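Long-range contacts in AB hydrolase-1 domain-containing protein (Streptococcus mutans, PDB 4L9A), which is an alpha/beta hydrolase that probably acts as a carboxylesterase, hydrolysing ester substrates: residues A20-T28 and I33-N41; G40-A50 and F109-G120. One frame throughout, in Å; residues are numbered along the deposited sequence.

Contact 1 of 2, residues A20-T28 and I33-N41; sequences ALNKEMVNT and IYTCHREGN
Asn22, Glu24 and Val26 face His37, Thr35 and Ile33 as the antiparallel hydrogen-bonded pairs of a beta hairpin, formed by strands 22-26 and 33-38, whose axes approach to 4.6 Å with N-to-C directions 150° apart. Thr35 adds a side-chain bond to this backbone pattern. Its OG1 donates to Glu24 O at 2.8 Å, and that same carbonyl oxygen also accepts from Thr35 N, so one residue grips it twice. With chi1 at 66°, OG1 sits between the backbone N and the carbonyl carbon, where it reaches Glu24 O. A water donates both to Thr35 OG1 and, at 2.6 Å, to Asn22 O. Val26 CG2 closes on Thr35 OG1 at 3.6 Å, the two side chains crossing at about a right angle. Helix 93-106 covers Ile33 and Thr35, and His106, at its end, binds Glu24 OE2.

The other face carries Lys23, Met25, Tyr34 and Cys36. Met25, a selenomethionine, bends so that SE lies at the edge of the Tyr34 ring, near its plane, and 3.8 Å from Tyr34 CB. Beside them Leu21 CB meets Cys36 CB at 4.0 Å. Six backbone bonds thus set the register and Thr35 OG1 gives the Glu24 carbonyl its second donor, while Lys23 lays its extended aliphatic stem by the phenol, CD 3.4 Å from Tyr34 OH, and its amine leads away.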
loop_
_atom_site.group_PDB
_atom_site.type_symbol
_atom_site.label_atom_id
_atom_site.label_comp_id
_atom_site.label_asym_id
_atom_site.label_seq_id
_atom_site.Cartn_x
_atom_site.Cartn_y
_atom_site.Cartn_z
ATOM N N ALA A 20 -17.362 -12.081 -3.965
ATOM C CA ALA A 20 -15.982 -12.029 -4.430
ATOM C C ALA A 20 -15.695 -10.696 -5.113
ATOM O O ALA A 20 -16.567 -9.829 -5.186
ATOM C CB ALA A 20 -15.691 -13.188 -5.376
ATOM N N LEU A 21 -14.469 -10.536 -5.607
ATOM C CA LEU A 21 -14.061 -9.289 -6.243
ATOM C C LEU A 21 -14.060 -9.423 -7.764
ATOM O O LEU A 21 -13.666 -10.454 -8.303
ATOM C CB LEU A 21 -12.661 -8.870 -5.769
ATOM C CG LEU A 21 -12.474 -8.128 -4.438
ATOM C CD1 LEU A 21 -13.560 -8.402 -3.433
ATOM C CD2 LEU A 21 -11.079 -8.402 -3.863
ATOM N N ASN A 22 -14.483 -8.368 -8.450
ATOM C CA ASN A 22 -14.421 -8.336 -9.907
ATOM C C ASN A 22 -13.062 -7.832 -10.391
ATOM O O ASN A 22 -12.589 -6.759 -9.990
ATOM C CB ASN A 22 -15.550 -7.477 -10.470
ATOM C CG ASN A 22 -16.917 -7.952 -10.017
ATOM O OD1 ASN A 22 -17.215 -9.148 -10.056
ATOM N ND2 ASN A 22 -17.754 -7.016 -9.570
ATOM N N LYS A 23 -12.428 -8.629 -11.244
ATOM C CA LYS A 23 -11.137 -8.287 -11.817
ATOM C C LYS A 23 -11.354 -7.470 -13.086
ATOM O O LYS A 23 -12.203 -7.809 -13.910
ATOM C CB LYS A 23 -10.361 -9.567 -12.142
ATOM C CG LYS A 23 -10.253 -10.531 -10.959
ATOM C CD LYS A 23 -9.547 -11.823 -11.339
ATOM C CE LYS A 23 -9.462 -12.779 -10.155
ATOM N NZ LYS A 23 -8.835 -14.079 -10.542
ATOM N N GLU A 24 -10.598 -6.391 -13.244
ATOM C CA GLU A 24 -10.709 -5.570 -14.443
ATOM C C GLU A 24 -9.430 -4.807 -14.746
ATOM O O GLU A 24 -8.857 -4.150 -13.860
ATOM C CB GLU A 24 -11.879 -4.588 -14.318
ATOM C CG GLU A 24 -12.083 -3.684 -15.535
ATOM C CD GLU A 24 -13.238 -2.707 -15.350
ATOM O OE1 GLU A 24 -13.952 -2.808 -14.329
ATOM O OE2 GLU A 24 -13.426 -1.831 -16.220
HETATM N N MSE A 25 -8.982 -4.904 -15.996
HETATM C CA MSE A 25 -7.922 -4.036 -16.500
HETATM C C MSE A 25 -8.555 -2.704 -16.857
HETATM O O MSE A 25 -9.327 -2.627 -17.801
HETATM C CB MSE A 25 -7.259 -4.628 -17.751
HETATM C CG MSE A 25 -6.394 -5.847 -17.502
HETATM SE SE MSE A 25 -4.789 -5.451 -16.413
HETATM C CE MSE A 25 -3.468 -6.436 -17.503
ATOM N N VAL A 26 -8.238 -1.657 -16.097
ATOM C CA VAL A 26 -8.779 -0.333 -16.382
ATOM C C VAL A 26 -7.779 0.464 -17.215
ATOM O O VAL A 26 -6.585 0.458 -16.928
ATOM C CB VAL A 26 -9.069 0.434 -15.070
ATOM C CG1 VAL A 26 -9.630 1.817 -15.374
ATOM C CG2 VAL A 26 -10.023 -0.368 -14.212
ATOM N N ASN A 27 -8.260 1.151 -18.241
ATOM C CA ASN A 27 -7.367 1.930 -19.095
ATOM C C ASN A 27 -6.890 3.225 -18.446
ATOM O O ASN A 27 -7.675 3.927 -17.810
ATOM C CB ASN A 27 -8.034 2.234 -20.434
ATOM C CG ASN A 27 -8.159 1.002 -21.309
ATOM O OD1 ASN A 27 -7.274 0.142 -21.320
ATOM N ND2 ASN A 27 -9.264 0.911 -22.048
ATOM N N THR A 28 -5.600 3.526 -18.591
ATOM C CA THR A 28 -5.049 4.805 -18.117
ATOM C C THR A 28 -4.005 5.340 -19.086
ATOM O O THR A 28 -3.617 4.652 -20.028
ATOM C CB THR A 28 -4.362 4.692 -16.729
ATOM O OG1 THR A 28 -3.051 4.122 -16.878
ATOM C CG2 THR A 28 -5.188 3.855 -15.763
ATOM N N ILE A 33 -4.255 -0.991 -16.120
ATOM C CA ILE A 33 -3.893 -1.221 -14.719
ATOM C C ILE A 33 -4.849 -2.260 -14.152
ATOM O O ILE A 33 -6.052 -2.128 -14.282
ATOM C CB ILE A 33 -3.964 0.076 -13.910
ATOM C CG1 ILE A 33 -2.968 1.097 -14.469
ATOM C CG2 ILE A 33 -3.682 -0.188 -12.409
ATOM C CD1 ILE A 33 -1.469 0.737 -14.190
ATOM N N TYR A 34 -4.304 -3.295 -13.531
ATOM C CA TYR A 34 -5.116 -4.336 -12.915
ATOM C C TYR A 34 -5.789 -3.878 -11.619
ATOM O O TYR A 34 -5.138 -3.365 -10.691
ATOM C CB TYR A 34 -4.244 -5.552 -12.646
ATOM C CG TYR A 34 -4.947 -6.745 -12.035
ATOM C CD1 TYR A 34 -5.607 -7.668 -12.841
ATOM C CD2 TYR A 34 -4.899 -6.979 -10.659
ATOM C CE1 TYR A 34 -6.224 -8.772 -12.300
ATOM C CE2 TYR A 34 -5.511 -8.096 -10.102
ATOM C CZ TYR A 34 -6.173 -8.986 -10.932
ATOM O OH TYR A 34 -6.789 -10.095 -10.403
ATOM N N THR A 35 -7.098 -4.072 -11.563
ATOM C CA THR A 35 -7.874 -3.738 -10.376
ATOM C C THR A 35 -8.776 -4.888 -9.971
ATOM O O THR A 35 -9.144 -5.723 -10.805
ATOM C CB THR A 35 -8.781 -2.517 -10.615
ATOM O OG1 THR A 35 -9.775 -2.845 -11.585
ATOM C CG2 THR A 35 -7.977 -1.310 -11.109
ATOM N N CYS A 36 -9.136 -4.915 -8.689
ATOM C CA CYS A 36 -10.176 -5.796 -8.179
ATOM C C CYS A 36 -11.158 -4.930 -7.419
ATOM O O CYS A 36 -10.752 -4.064 -6.647
ATOM C CB CYS A 36 -9.597 -6.858 -7.250
ATOM S SG CYS A 36 -8.382 -7.918 -8.029
ATOM N N HIS A 37 -12.448 -5.169 -7.609
ATOM C CA HIS A 37 -13.445 -4.203 -7.161
ATOM C C HIS A 37 -14.744 -4.823 -6.646
ATOM O O HIS A 37 -15.230 -5.815 -7.183
ATOM C CB HIS A 37 -13.755 -3.234 -8.309
ATOM C CG HIS A 37 -14.903 -2.312 -8.032
ATOM N ND1 HIS A 37 -16.182 -2.565 -8.475
ATOM C CD2 HIS A 37 -14.963 -1.138 -7.361
ATOM C CE1 HIS A 37 -16.983 -1.585 -8.095
ATOM N NE2 HIS A 37 -16.267 -0.706 -7.417
ATOM N N ARG A 38 -15.296 -4.215 -5.605
ATOM C CA ARG A 38 -16.589 -4.600 -5.059
ATOM C C ARG A 38 -17.373 -3.320 -4.848
ATOM O O ARG A 38 -16.844 -2.341 -4.316
ATOM C CB ARG A 38 -16.408 -5.311 -3.713
ATOM C CG ARG A 38 -17.688 -5.837 -3.108
ATOM C CD ARG A 38 -17.397 -6.752 -1.941
ATOM N NE ARG A 38 -17.235 -6.026 -0.681
ATOM C CZ ARG A 38 -16.617 -6.528 0.384
ATOM N NH1 ARG A 38 -16.087 -7.744 0.325
ATOM N NH2 ARG A 38 -16.516 -5.815 1.506
ATOM N N GLU A 39 -18.633 -3.319 -5.263
ATOM C CA GLU A 39 -19.492 -2.162 -5.056
ATOM C C GLU A 39 -19.718 -1.897 -3.582
ATOM O O GLU A 39 -19.642 -2.803 -2.758
ATOM C CB GLU A 39 -20.850 -2.365 -5.741
ATOM C CG GLU A 39 -20.877 -1.925 -7.189
ATOM C CD GLU A 39 -20.574 -0.446 -7.348
ATOM O OE1 GLU A 39 -20.659 0.294 -6.340
ATOM O OE2 GLU A 39 -20.241 -0.026 -8.476
ATOM N N GLY A 40 -20.021 -0.650 -3.261
ATOM C CA GLY A 40 -20.300 -0.274 -1.888
ATOM C C GLY A 40 -19.673 1.053 -1.520
ATOM O O GLY A 40 -18.618 1.413 -2.042
ATOM N N ASN A 41 -20.334 1.770 -0.615
ATOM C CA ASN A 41 -19.925 3.104 -0.200
ATOM C C ASN A 41 -19.917 3.173 1.332
ATOM O O ASN A 41 -20.911 2.819 1.965
ATOM C CB ASN A 41 -20.915 4.119 -0.775
ATOM C CG ASN A 41 -20.362 5.528 -0.817
ATOM O OD1 ASN A 41 -19.270 5.766 -1.333
ATOM N ND2 ASN A 41 -21.124 6.479 -0.276
HETATM O O HOH W 1 -12.060 -4.342 -10.812
HETATM O O HOH W 2 -16.801 -4.198 -10.627
HETATM O O HOH W 3 -6.065 -12.755 -12.029
#

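Contact 2 of 2, residues G40-A50 and F109-G120; sequences GNPCFVFLSGA and FQSYLLCVHSIG
Val45 and Leu47 of strand 43-47 lie beside Leu114 and Val116 of strand 111-117, buried neighbours in a parallel pair whose axes approach to 4.7 Å. Val45 CG1 presses on Leu114 CD2 at 3.6 Å, and Leu47 CB meets Val116 CG1, the paired side chains pointing the same way; Leu114 and Val116 also pack on helix 120-130. On the reverse face the CB of Leu113 stands almost centrally over the Phe44 ring, 4.1 Å from its centroid and 10° off the normal. Cys115, its SG anti to the backbone N (chi1 179°), brings that sulfur to 3.7 Å from Phe46 CE1, obliquely to the ring. Back on the Val45 side, Cys43 sits over a face of the Phe109 ring, with Cys43 CB 3.4 Å from Phe109 CG; Lys133 makes a cation-pi contact with the same ring.

These are the central strands of the alpha/beta hydrolase sheet, and the sharp type II' turn from His117 to Gly120 fits the nucleophile elbow of that fold. Ser118, at phi 55°, is probably at the nucleophile position, as in relatives of this fold. The turn is fitted closely against the Gly49 backbone: Ser118 CB can come to 3.7 Å from Gly49 CA because Gly49 has no side chain, and Ile119 CG2 reaches the backbone of Gly49 and Ala50. At its margin a water joins Gly49 N to His117 ND1.

The other end is polar and looser, with Asn41 and Gln110 exposed. Asn41 OD1 accepts Ser111 N in its carbonyl plane, on a lone pair, at 3.0 Å, while Gln110 N comes from above that plane at 2.9 Å.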
loop_
_atom_site.group_PDB
_atom_site.type_symbol
_atom_site.label_atom_id
_atom_site.label_comp_id
_atom_site.label_asym_id
_atom_site.label_seq_id
_atom_site.Cartn_x
_atom_site.Cartn_y
_atom_site.Cartn_z
ATOM N N GLY A 40 -20.021 -0.650 -3.261
ATOM C CA GLY A 40 -20.300 -0.274 -1.888
ATOM C C GLY A 40 -19.673 1.053 -1.520
ATOM O O GLY A 40 -18.618 1.413 -2.042
ATOM N N ASN A 41 -20.334 1.770 -0.615
ATOM C CA ASN A 41 -19.925 3.104 -0.200
ATOM C C ASN A 41 -19.917 3.173 1.332
ATOM O O ASN A 41 -20.911 2.819 1.965
ATOM C CB ASN A 41 -20.915 4.119 -0.775
ATOM C CG ASN A 41 -20.362 5.528 -0.817
ATOM O OD1 ASN A 41 -19.270 5.766 -1.333
ATOM N ND2 ASN A 41 -21.124 6.479 -0.276
ATOM N N PRO A 42 -18.794 3.608 1.939
ATOM C CA PRO A 42 -17.550 4.051 1.299
ATOM C C PRO A 42 -16.742 2.887 0.745
ATOM O O PRO A 42 -17.010 1.724 1.043
ATOM C CB PRO A 42 -16.773 4.692 2.456
ATOM C CG PRO A 42 -17.238 3.956 3.663
ATOM C CD PRO A 42 -18.714 3.722 3.408
ATOM N N CYS A 43 -15.752 3.212 -0.069
ATOM C CA CYS A 43 -14.909 2.190 -0.668
ATOM C C CYS A 43 -13.534 2.175 -0.009
ATOM O O CYS A 43 -12.881 3.219 0.111
ATOM C CB CYS A 43 -14.780 2.439 -2.173
ATOM S SG CYS A 43 -13.809 1.206 -3.065
ATOM N N PHE A 44 -13.108 0.997 0.428
ATOM C CA PHE A 44 -11.727 0.812 0.872
ATOM C C PHE A 44 -10.796 0.598 -0.303
ATOM O O PHE A 44 -10.876 -0.421 -1.010
ATOM C CB PHE A 44 -11.613 -0.336 1.873
ATOM C CG PHE A 44 -11.699 0.110 3.312
ATOM C CD1 PHE A 44 -10.585 0.064 4.139
ATOM C CD2 PHE A 44 -12.889 0.600 3.825
ATOM C CE1 PHE A 44 -10.668 0.487 5.468
ATOM C CE2 PHE A 44 -12.978 1.020 5.144
ATOM C CZ PHE A 44 -11.866 0.959 5.963
ATOM N N VAL A 45 -9.918 1.575 -0.511
ATOM C CA VAL A 45 -8.960 1.553 -1.597
ATOM C C VAL A 45 -7.602 1.085 -1.067
ATOM O O VAL A 45 -7.066 1.663 -0.112
ATOM C CB VAL A 45 -8.807 2.959 -2.213
ATOM C CG1 VAL A 45 -7.720 2.954 -3.273
ATOM C CG2 VAL A 45 -10.150 3.459 -2.779
ATOM N N PHE A 46 -7.047 0.048 -1.684
ATOM C CA PHE A 46 -5.775 -0.523 -1.231
ATOM C C PHE A 46 -4.626 -0.268 -2.189
ATOM O O PHE A 46 -4.748 -0.465 -3.407
ATOM C CB PHE A 46 -5.915 -2.037 -1.024
ATOM C CG PHE A 46 -6.910 -2.409 0.033
ATOM C CD1 PHE A 46 -6.508 -2.595 1.349
ATOM C CD2 PHE A 46 -8.253 -2.559 -0.284
ATOM C CE1 PHE A 46 -7.431 -2.937 2.325
ATOM C CE2 PHE A 46 -9.183 -2.900 0.688
ATOM C CZ PHE A 46 -8.776 -3.084 1.992
ATOM N N LEU A 47 -3.492 0.136 -1.627
ATOM C CA LEU A 47 -2.262 0.276 -2.380
ATOM C C LEU A 47 -1.149 -0.467 -1.649
ATOM O O LEU A 47 -1.001 -0.348 -0.435
ATOM C CB LEU A 47 -1.868 1.746 -2.544
ATOM C CG LEU A 47 -2.815 2.704 -3.264
ATOM C CD1 LEU A 47 -2.321 4.148 -3.103
ATOM C CD2 LEU A 47 -2.984 2.325 -4.752
ATOM N N SER A 48 -0.370 -1.226 -2.406
ATOM C CA SER A 48 0.688 -2.037 -1.848
ATOM C C SER A 48 1.981 -1.250 -1.723
ATOM O O SER A 48 2.088 -0.106 -2.191
ATOM C CB SER A 48 0.900 -3.272 -2.732
ATOM O OG SER A 48 -0.261 -4.072 -2.687
ATOM N N GLY A 49 2.961 -1.863 -1.078
ATOM C CA GLY A 49 4.297 -1.302 -1.049
ATOM C C GLY A 49 5.018 -1.762 -2.298
ATOM O O GLY A 49 4.395 -2.119 -3.298
ATOM N N ALA A 50 6.337 -1.742 -2.241
ATOM C CA ALA A 50 7.161 -2.155 -3.355
ATOM C C ALA A 50 7.236 -3.657 -3.230
ATOM O O ALA A 50 7.425 -4.195 -2.138
ATOM C CB ALA A 50 8.563 -1.525 -3.266
ATOM N N PHE A 109 -18.348 4.609 -6.291
ATOM C CA PHE A 109 -18.244 5.072 -4.904
ATOM C C PHE A 109 -18.059 6.586 -4.816
ATOM O O PHE A 109 -17.358 7.180 -5.630
ATOM C CB PHE A 109 -17.134 4.334 -4.146
ATOM C CG PHE A 109 -15.740 4.649 -4.619
ATOM C CD1 PHE A 109 -15.146 3.902 -5.626
ATOM C CD2 PHE A 109 -15.001 5.663 -4.020
ATOM C CE1 PHE A 109 -13.840 4.174 -6.045
ATOM C CE2 PHE A 109 -13.701 5.946 -4.430
ATOM C CZ PHE A 109 -13.117 5.194 -5.451
ATOM N N GLN A 110 -18.709 7.212 -3.842
ATOM C CA GLN A 110 -18.587 8.657 -3.687
ATOM C C GLN A 110 -17.621 9.053 -2.557
ATOM O O GLN A 110 -17.064 10.151 -2.563
ATOM C CB GLN A 110 -19.959 9.313 -3.508
ATOM C CG GLN A 110 -20.720 9.470 -4.823
ATOM C CD GLN A 110 -19.854 10.083 -5.915
ATOM O OE1 GLN A 110 -19.044 10.974 -5.652
ATOM N NE2 GLN A 110 -20.004 9.591 -7.142
ATOM N N SER A 111 -17.425 8.156 -1.600
ATOM C CA SER A 111 -16.438 8.381 -0.538
ATOM C C SER A 111 -15.540 7.156 -0.368
ATOM O O SER A 111 -15.895 6.044 -0.787
ATOM C CB SER A 111 -17.130 8.725 0.776
ATOM O OG SER A 111 -17.977 7.664 1.178
ATOM N N TYR A 112 -14.369 7.352 0.233
ATOM C CA TYR A 112 -13.426 6.255 0.370
ATOM C C TYR A 112 -12.507 6.399 1.579
ATOM O O TYR A 112 -12.375 7.481 2.159
ATOM C CB TYR A 112 -12.569 6.155 -0.890
ATOM C CG TYR A 112 -11.630 7.323 -1.065
ATOM C CD1 TYR A 112 -12.091 8.551 -1.536
ATOM C CD2 TYR A 112 -10.288 7.206 -0.750
ATOM C CE1 TYR A 112 -11.228 9.630 -1.697
ATOM C CE2 TYR A 112 -9.412 8.275 -0.902
ATOM C CZ TYR A 112 -9.887 9.484 -1.374
ATOM O OH TYR A 112 -9.014 10.542 -1.527
ATOM N N LEU A 113 -11.890 5.286 1.949
ATOM C CA LEU A 113 -10.740 5.287 2.846
ATOM C C LEU A 113 -9.597 4.637 2.090
ATOM O O LEU A 113 -9.804 3.691 1.330
ATOM C CB LEU A 113 -11.024 4.506 4.127
ATOM C CG LEU A 113 -11.964 5.158 5.141
ATOM C CD1 LEU A 113 -13.410 4.906 4.752
ATOM C CD2 LEU A 113 -11.681 4.613 6.534
ATOM N N LEU A 114 -8.400 5.174 2.270
ATOM C CA LEU A 114 -7.203 4.601 1.681
ATOM C C LEU A 114 -6.516 3.720 2.712
ATOM O O LEU A 114 -6.343 4.129 3.862
ATOM C CB LEU A 114 -6.247 5.712 1.258
ATOM C CG LEU A 114 -6.370 6.168 -0.192
ATOM C CD1 LEU A 114 -5.672 7.508 -0.413
ATOM C CD2 LEU A 114 -5.819 5.085 -1.108
ATOM N N CYS A 115 -6.126 2.517 2.301
ATOM C CA CYS A 115 -5.370 1.613 3.157
ATOM C C CYS A 115 -4.125 1.223 2.386
ATOM O O CYS A 115 -4.214 0.634 1.311
ATOM C CB CYS A 115 -6.197 0.367 3.510
ATOM S SG CYS A 115 -5.326 -0.861 4.569
ATOM N N VAL A 116 -2.957 1.577 2.906
ATOM C CA VAL A 116 -1.733 1.345 2.150
ATOM C C VAL A 116 -0.656 0.721 3.008
ATOM O O VAL A 116 -0.658 0.852 4.250
ATOM C CB VAL A 116 -1.190 2.662 1.535
ATOM C CG1 VAL A 116 -2.314 3.447 0.887
ATOM C CG2 VAL A 116 -0.499 3.526 2.624
ATOM N N HIS A 117 0.268 0.045 2.336
ATOM C CA HIS A 117 1.482 -0.442 2.969
ATOM C C HIS A 117 2.674 0.292 2.375
ATOM O O HIS A 117 2.726 0.521 1.167
ATOM C CB HIS A 117 1.634 -1.952 2.740
ATOM C CG HIS A 117 2.864 -2.534 3.355
ATOM N ND1 HIS A 117 3.815 -3.218 2.624
ATOM C CD2 HIS A 117 3.309 -2.530 4.634
ATOM C CE1 HIS A 117 4.783 -3.617 3.428
ATOM N NE2 HIS A 117 4.502 -3.208 4.656
ATOM N N SER A 118 3.606 0.709 3.229
ATOM C CA SER A 118 4.915 1.121 2.760
ATOM C C SER A 118 4.848 2.226 1.687
ATOM O O SER A 118 4.259 3.284 1.909
ATOM C CB SER A 118 5.647 -0.122 2.223
ATOM O OG SER A 118 7.035 0.090 2.109
ATOM N N ILE A 119 5.442 1.973 0.523
ATOM C CA ILE A 119 5.620 3.020 -0.482
ATOM C C ILE A 119 4.291 3.572 -1.017
ATOM O O ILE A 119 4.241 4.688 -1.560
ATOM C CB ILE A 119 6.530 2.549 -1.653
ATOM C CG1 ILE A 119 7.255 3.726 -2.293
ATOM C CG2 ILE A 119 5.762 1.730 -2.684
ATOM C CD1 ILE A 119 8.396 4.245 -1.445
ATOM N N GLY A 120 3.221 2.802 -0.845
ATOM C CA GLY A 120 1.889 3.265 -1.208
ATOM C C GLY A 120 1.500 4.561 -0.507
ATOM O O GLY A 120 0.565 5.249 -0.927
HETATM O O HOH W 4 2.978 -4.383 0.180
#

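Contact 1 lies toward the edge of the mixed sheet and contact 2 near its middle, their centres about 12 Å apart. Strand 22-26 is an outermost strand, and only part of the hairpin is buried; in contact 2 most touching residues are. The segments share Gly40 and Asn41, where the chain passes from strand 33-38 to strand 43-47, yet these strands are not neighbours: strand 71-75 lies between them, bonded to both. Place shows in the chemistry. Antiparallel contact 1 has a water-linked, partly exposed rim, whereas parallel contact 2 has a mainly buried apolar core and keeps its polar side-chain contacts to its ends, one of them the probable active-site turn.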